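Local coordinates for dihydrodipicolinate synthase family protein (Sinorhizobium meliloti, PDB 4DNH), which is of unknown function but folds as a TIM barrel and may be an enzyme related to the dihydrodipicolinate synthases, at residues Met89-Trp93 / Pro94-Glu98; Leu276-Phe279 / Asp280-Ala283; Glu98-Arg101 / Arg102-Glu106. All coordinates share one frame; numbering follows the deposited sequence.

Contact 1: Met89-Trp93 / Pro94-Glu98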
# COMPACT_ATOMS: atom_id res chain seq x y z
N MSE A 89 6.43 -3.32 10.88
CA MSE A 89 6.42 -4.78 10.83
C MSE A 89 7.63 -5.26 10.04
O MSE A 89 7.51 -6.05 9.09
CB MSE A 89 5.07 -5.23 10.24
CG MSE A 89 4.65 -6.61 10.77
SE MSE A 89 3.11 -7.35 9.74
CE MSE A 89 3.90 -8.97 8.93
N GLY A 90 8.80 -4.78 10.44
CA GLY A 90 10.05 -5.08 9.74
C GLY A 90 10.89 -3.87 9.34
O GLY A 90 12.12 -3.93 9.33
N LEU A 91 10.23 -2.77 8.99
CA LEU A 91 10.93 -1.56 8.57
C LEU A 91 10.91 -0.54 9.69
O LEU A 91 9.90 0.12 9.90
CB LEU A 91 10.32 -1.00 7.29
CG LEU A 91 11.12 0.14 6.64
CD1 LEU A 91 12.29 -0.44 5.87
CD2 LEU A 91 10.28 1.01 5.73
N GLY A 92 12.00 -0.40 10.43
CA GLY A 92 12.05 0.57 11.51
C GLY A 92 12.01 2.01 10.99
O GLY A 92 12.11 2.26 9.77
N TRP A 93 11.86 2.95 11.91
CA TRP A 93 11.89 4.36 11.58
C TRP A 93 13.19 4.78 10.91
O TRP A 93 13.15 5.45 9.89
CB TRP A 93 11.56 5.21 12.80
CG TRP A 93 11.83 6.69 12.64
CD1 TRP A 93 12.56 7.50 13.49
CD2 TRP A 93 11.36 7.58 11.56
NE1 TRP A 93 12.59 8.79 13.03
CE2 TRP A 93 11.90 8.91 11.88
CE3 TRP A 93 10.60 7.42 10.41
CZ2 TRP A 93 11.66 10.01 11.07
CZ3 TRP A 93 10.37 8.54 9.59
CH2 TRP A 93 10.89 9.81 9.92
N PRO A 94 14.36 4.38 11.45
CA PRO A 94 15.61 4.81 10.79
C PRO A 94 15.69 4.46 9.29
O PRO A 94 16.06 5.31 8.47
CB PRO A 94 16.69 4.04 11.57
CG PRO A 94 16.11 3.93 12.94
CD PRO A 94 14.64 3.66 12.71
N GLU A 95 15.33 3.23 8.95
CA GLU A 95 15.30 2.78 7.58
C GLU A 95 14.17 3.44 6.77
O GLU A 95 14.33 3.69 5.59
CB GLU A 95 15.13 1.27 7.54
CG GLU A 95 16.30 0.50 8.12
CD GLU A 95 16.33 0.45 9.64
OE1 GLU A 95 15.25 0.39 10.29
OE2 GLU A 95 17.45 0.47 10.19
N ALA A 96 13.05 3.72 7.43
CA ALA A 96 11.92 4.42 6.82
C ALA A 96 12.29 5.87 6.47
O ALA A 96 11.99 6.34 5.38
CB ALA A 96 10.70 4.37 7.73
N ARG A 97 12.93 6.56 7.41
CA ARG A 97 13.45 7.91 7.21
C ARG A 97 14.46 7.93 6.04
O ARG A 97 14.41 8.81 5.18
CB ARG A 97 14.11 8.39 8.50
CG ARG A 97 14.55 9.84 8.50
CD ARG A 97 15.57 10.12 9.59
NE ARG A 97 15.94 11.54 9.59
CZ ARG A 97 15.83 12.35 10.64
NH1 ARG A 97 15.38 11.90 11.81
NH2 ARG A 97 16.19 13.63 10.52
N GLU A 98 15.34 6.94 5.98
CA GLU A 98 16.32 6.89 4.91
C GLU A 98 15.64 6.65 3.56
O GLU A 98 16.00 7.26 2.56
CB GLU A 98 17.40 5.85 5.21
CG GLU A 98 18.49 5.69 4.16
CD GLU A 98 19.43 6.89 4.04
OE1 GLU A 98 19.11 8.00 4.55
OE2 GLU A 98 20.50 6.71 3.40

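Contact 2: Leu276-Phe279 / Asp280-Ala283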
# COMPACT_ATOMS: atom_id res chain seq x y z
N LEU A 276 -3.16 2.49 -2.83
CA LEU A 276 -3.34 1.05 -2.73
C LEU A 276 -2.02 0.29 -2.83
O LEU A 276 -1.19 0.57 -3.70
CB LEU A 276 -4.24 0.58 -3.88
CG LEU A 276 -5.72 0.93 -3.78
CD1 LEU A 276 -6.37 0.83 -5.16
CD2 LEU A 276 -6.42 0.02 -2.79
N GLY A 277 -1.85 -0.69 -1.95
CA GLY A 277 -0.77 -1.66 -2.08
C GLY A 277 -0.95 -2.56 -3.30
O GLY A 277 0.03 -3.01 -3.87
N ILE A 278 -2.19 -2.80 -3.73
CA ILE A 278 -2.41 -3.62 -4.93
C ILE A 278 -1.90 -2.92 -6.20
O ILE A 278 -1.46 -3.58 -7.15
CB ILE A 278 -3.87 -4.15 -5.06
CG1 ILE A 278 -4.04 -5.08 -6.28
CG2 ILE A 278 -4.88 -3.01 -5.16
CD1 ILE A 278 -3.31 -6.40 -6.17
N PHE A 279 -1.95 -1.59 -6.23
CA PHE A 279 -1.48 -0.84 -7.39
C PHE A 279 0.01 -0.99 -7.63
O PHE A 279 0.49 -0.79 -8.74
CB PHE A 279 -1.90 0.62 -7.29
CG PHE A 279 -3.28 0.87 -7.80
CD1 PHE A 279 -4.12 -0.20 -8.14
CD2 PHE A 279 -3.76 2.15 -7.93
CE1 PHE A 279 -5.38 0.01 -8.61
CE2 PHE A 279 -5.04 2.38 -8.40
CZ PHE A 279 -5.85 1.31 -8.75
N ASP A 280 0.74 -1.34 -6.58
CA ASP A 280 2.12 -1.72 -6.69
C ASP A 280 2.20 -3.01 -7.55
O ASP A 280 2.81 -3.00 -8.63
CB ASP A 280 2.69 -1.91 -5.27
CG ASP A 280 4.02 -2.66 -5.25
OD1 ASP A 280 4.26 -3.54 -6.11
OD2 ASP A 280 4.82 -2.37 -4.34
N ALA A 281 1.55 -4.08 -7.09
CA ALA A 281 1.60 -5.39 -7.76
C ALA A 281 1.01 -5.45 -9.18
O ALA A 281 1.45 -6.26 -10.01
CB ALA A 281 0.96 -6.45 -6.88
N ILE A 282 0.02 -4.60 -9.47
CA ILE A 282 -0.58 -4.58 -10.81
C ILE A 282 -0.39 -3.23 -11.52
O ILE A 282 -1.18 -2.85 -12.41
CB ILE A 282 -2.08 -4.96 -10.78
CG1 ILE A 282 -2.89 -3.87 -10.05
CG2 ILE A 282 -2.29 -6.33 -10.15
CD1 ILE A 282 -4.38 -4.13 -10.01
N ALA A 283 0.67 -2.52 -11.13
CA ALA A 283 0.99 -1.19 -11.67
C ALA A 283 0.63 -0.97 -13.14
O ALA A 283 -0.13 -0.04 -13.44
CB ALA A 283 2.45 -0.82 -11.40

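Contact 3: Glu98-Arg101 / Arg102-Glu106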
# COMPACT_ATOMS: atom_id res chain seq x y z
N GLU A 98 15.34 6.94 5.98
CA GLU A 98 16.32 6.89 4.91
C GLU A 98 15.64 6.65 3.56
O GLU A 98 16.00 7.26 2.56
CB GLU A 98 17.40 5.85 5.21
CG GLU A 98 18.49 5.69 4.16
CD GLU A 98 19.43 6.89 4.04
OE1 GLU A 98 19.11 8.00 4.55
OE2 GLU A 98 20.50 6.71 3.40
N LEU A 99 14.62 5.80 3.54
CA LEU A 99 13.91 5.50 2.29
C LEU A 99 13.18 6.74 1.80
O LEU A 99 13.22 7.08 0.62
CB LEU A 99 12.96 4.34 2.50
CG LEU A 99 12.07 3.88 1.35
CD1 LEU A 99 12.84 3.67 0.06
CD2 LEU A 99 11.37 2.59 1.79
N ILE A 100 12.55 7.44 2.74
CA ILE A 100 11.91 8.70 2.45
C ILE A 100 12.91 9.71 1.87
O ILE A 100 12.65 10.31 0.84
CB ILE A 100 11.17 9.24 3.70
CG1 ILE A 100 9.94 8.34 3.98
CG2 ILE A 100 10.77 10.70 3.50
CD1 ILE A 100 9.17 8.67 5.25
N ARG A 101 14.06 9.86 2.51
CA ARG A 101 15.13 10.76 2.04
C ARG A 101 15.61 10.44 0.61
O ARG A 101 15.64 11.33 -0.24
CB ARG A 101 16.29 10.74 3.04
CG ARG A 101 17.43 11.69 2.71
CD ARG A 101 18.70 11.25 3.41
NE ARG A 101 19.85 11.54 2.56
CZ ARG A 101 20.63 10.64 1.97
NH1 ARG A 101 20.44 9.34 2.15
NH2 ARG A 101 21.64 11.05 1.22
N ARG A 102 15.97 9.18 0.35
CA ARG A 102 16.37 8.77 -1.01
C ARG A 102 15.27 8.99 -2.05
O ARG A 102 15.53 9.55 -3.11
CB ARG A 102 16.77 7.30 -1.05
CG ARG A 102 17.63 6.86 0.10
CD ARG A 102 19.08 6.90 -0.26
NE ARG A 102 19.86 6.07 0.65
CZ ARG A 102 20.88 5.31 0.27
NH1 ARG A 102 21.22 5.23 -1.02
NH2 ARG A 102 21.54 4.60 1.18
N SER A 103 14.04 8.54 -1.75
CA SER A 103 12.92 8.68 -2.69
C SER A 103 12.57 10.14 -3.05
O SER A 103 12.36 10.45 -4.22
CB SER A 103 11.68 7.96 -2.18
OG SER A 103 11.80 6.58 -2.44
N LEU A 104 12.54 11.02 -2.05
CA LEU A 104 12.36 12.45 -2.30
C LEU A 104 13.42 12.96 -3.25
O LEU A 104 13.11 13.67 -4.21
CB LEU A 104 12.29 13.26 -0.99
CG LEU A 104 10.99 12.99 -0.20
CD1 LEU A 104 11.05 13.56 1.21
CD2 LEU A 104 9.75 13.50 -0.93
N ALA A 105 14.67 12.56 -3.02
CA ALA A 105 15.78 12.98 -3.88
C ALA A 105 15.61 12.44 -5.29
O ALA A 105 15.90 13.15 -6.24
CB ALA A 105 17.12 12.56 -3.29
N GLU A 106 15.13 11.20 -5.44
CA GLU A 106 14.87 10.67 -6.78
C GLU A 106 13.78 11.50 -7.45
O GLU A 106 13.94 11.90 -8.60
CB GLU A 106 14.47 9.19 -6.77
CG GLU A 106 15.58 8.20 -6.47
CD GLU A 106 16.78 8.33 -7.39
OE1 GLU A 106 16.61 8.43 -8.62
OE2 GLU A 106 17.91 8.31 -6.87

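Contact 1: Met89-Trp93 / Pro94-Glu98
W93 lays a face of its indole over the root of the R97 side chain. R97 CB stands 3.7 Å from the centroid of the six-membered ring and 8° off its normal, a CH-pi contact, and R97 CG continues along the rim by CZ2 and CH2. With CG anti to the backbone N (chi1 168°), the indole folds forward along the helix, which explains why it meets the residue one turn on. R97 CB and CG make the close approaches to the six-membered ring, while the guanidinium is turned obliquely to it. A96 CB sits 4.1 Å from W93 CE3, and from the loop comes L91, whose CD2 is 3.9 Å from the same methyl. L91 CD1 also slides past E95 CB. Beyond these segments, Q142 and A145 of helix 132-148 touch W93, and H123 meets its ring.

Further out, the backbone takes over. G92 is the N-cap, and its O accepts the amide of A96 at 2.9 Å; W93 O accepts R97 N in an almost straight bond (175°). P94, in the first turn, brings no N-H that would need a partner. The L91-A96 pair, bracketing the N-cap, is a hydrophobic staple. The glycine cap has no side-chain acceptor to offer, so the chemistry implies a helix start held by apolar clamping and backbone bonds, with the negative charge of E95 probably favourable to the helix dipole.

Contact 2: Leu276-Phe279 / Asp280-Ala283
I282 carries CG1 between its backbone N and carbonyl carbon, the crowded position (chi1 67°), while I278 sends CG1 anti to its own N (chi1 -176°). These two settings turn the branched chains against each other across one helical turn: I278 CG1 lies 3.9 Å from I282 CD1, and I278 CD1 reaches I282 CG2. The fit extends to the backbone, since I282 CG1 rests 3.2 Å from I278 O. That same oxygen accepts the amide of I282 at 2.9 Å, with an N-H...O angle of 151°, so a single carbonyl is met by both the N-H and the side chain of I282.

F279 adds the next element. Its CD1 lies 4.3 Å from I282 CG1, while L276 CD1 sits 3.6 Å above the plane of its ring, over the centre. On the polar side, D280 N makes a weak hydrogen bond to G277 O, and D280 OD2 is taken by H42 ND1. Around the apolar cluster, Y260 touches I278 and I282, and T308 and L311 of helix 308-315 pack on I282. An alanine in place of I282 would probably open a gap beside I278 and F279 and take from L311 and T308 the side chain they pack on, leaving Y260 with less to lean against.

I282 is the first residue to depart from helical backbone angles, so helix 278-281 amounts to little more than one turn. L276, just before it, pairs through its backbone with F38 and A40 of the first barrel strand, 37-40, and closes the barrel. A short helix directly after the eighth strand is familiar in TIM barrels, where its N-terminus often helps bind phosphate; here G277 N binds a glycerol, probably from the crystallisation liquor, consistent with a pocket at this site.

Contact 3: Glu98-Arg101 / Arg102-Glu106
E98 OE2 takes R102 NE at 2.9 Å, the core of a salt bridge spanning one helical turn, and R102 NH2 adds a weak second bond at 3.2 Å. The donor NE comes from above the carboxylate plane, 58° out of it, and the two flat groups stand 79° apart, so the carboxylate and guanidinium meet steeply rather than as coplanar forks. R101 adds a second guanidinium: its NH1 lies 2.9 Å from the same OE2 in a salt bridge and makes a weak hydrogen bond to OE1. The two arginines come close, R101 NH1 to R102 NE being 3.6 Å, and the shared carboxylate probably offsets their like charge. A bend in the R102 chain at chi2 (-96°) swings its end back toward E98 and passes CG within 3.0 Å of E98 O.

This charged network rides on helix 93-108, the helix of a beta-alpha-beta unit that connects strands 77-80 and 115-119 of the barrel. Regular backbone bonds set the spacing of the side chains: R102 N reaches E98 O, and S103 N, L104 N and A105 N follow in step to L99 O, I100 O and R101 O. Toward the barrel the helix turns apolar. I100 and L104 lie side by side, pointing the same way, with I100 CG2 3.7 Å from L104 CD1, and both touch C117 of strand 115-119. L99 CD1 lies 4.0 Å from S103 OG, whose hydroxyl is hydrogen-bonded to E80 OE2. Across the outer rim, W61 of helix 61-73 meets R102 in a cation-pi contact and also touches E98.

In the fold
Contact 1 joins the loop before helix 93-108 to its first turn, contact 3 continues along the same helix, and the two share E98; their centres are 12 Å apart. Contact 1 begins the helix and contact 3 carries it on between the second and third barrel strands. Contact 2 comes much later, where the eighth strand, 273-276, runs into helix 278-281. Its centre lies 21 Å from that of contact 1 and 20 Å from that of contact 3, with no touch to either, and it is buried about 7 Å from the centre of the chain. Together they illustrate the TIM-barrel plan: a partly exposed helix packed on the outside of the barrel, and a buried turn where the ring of strands closes.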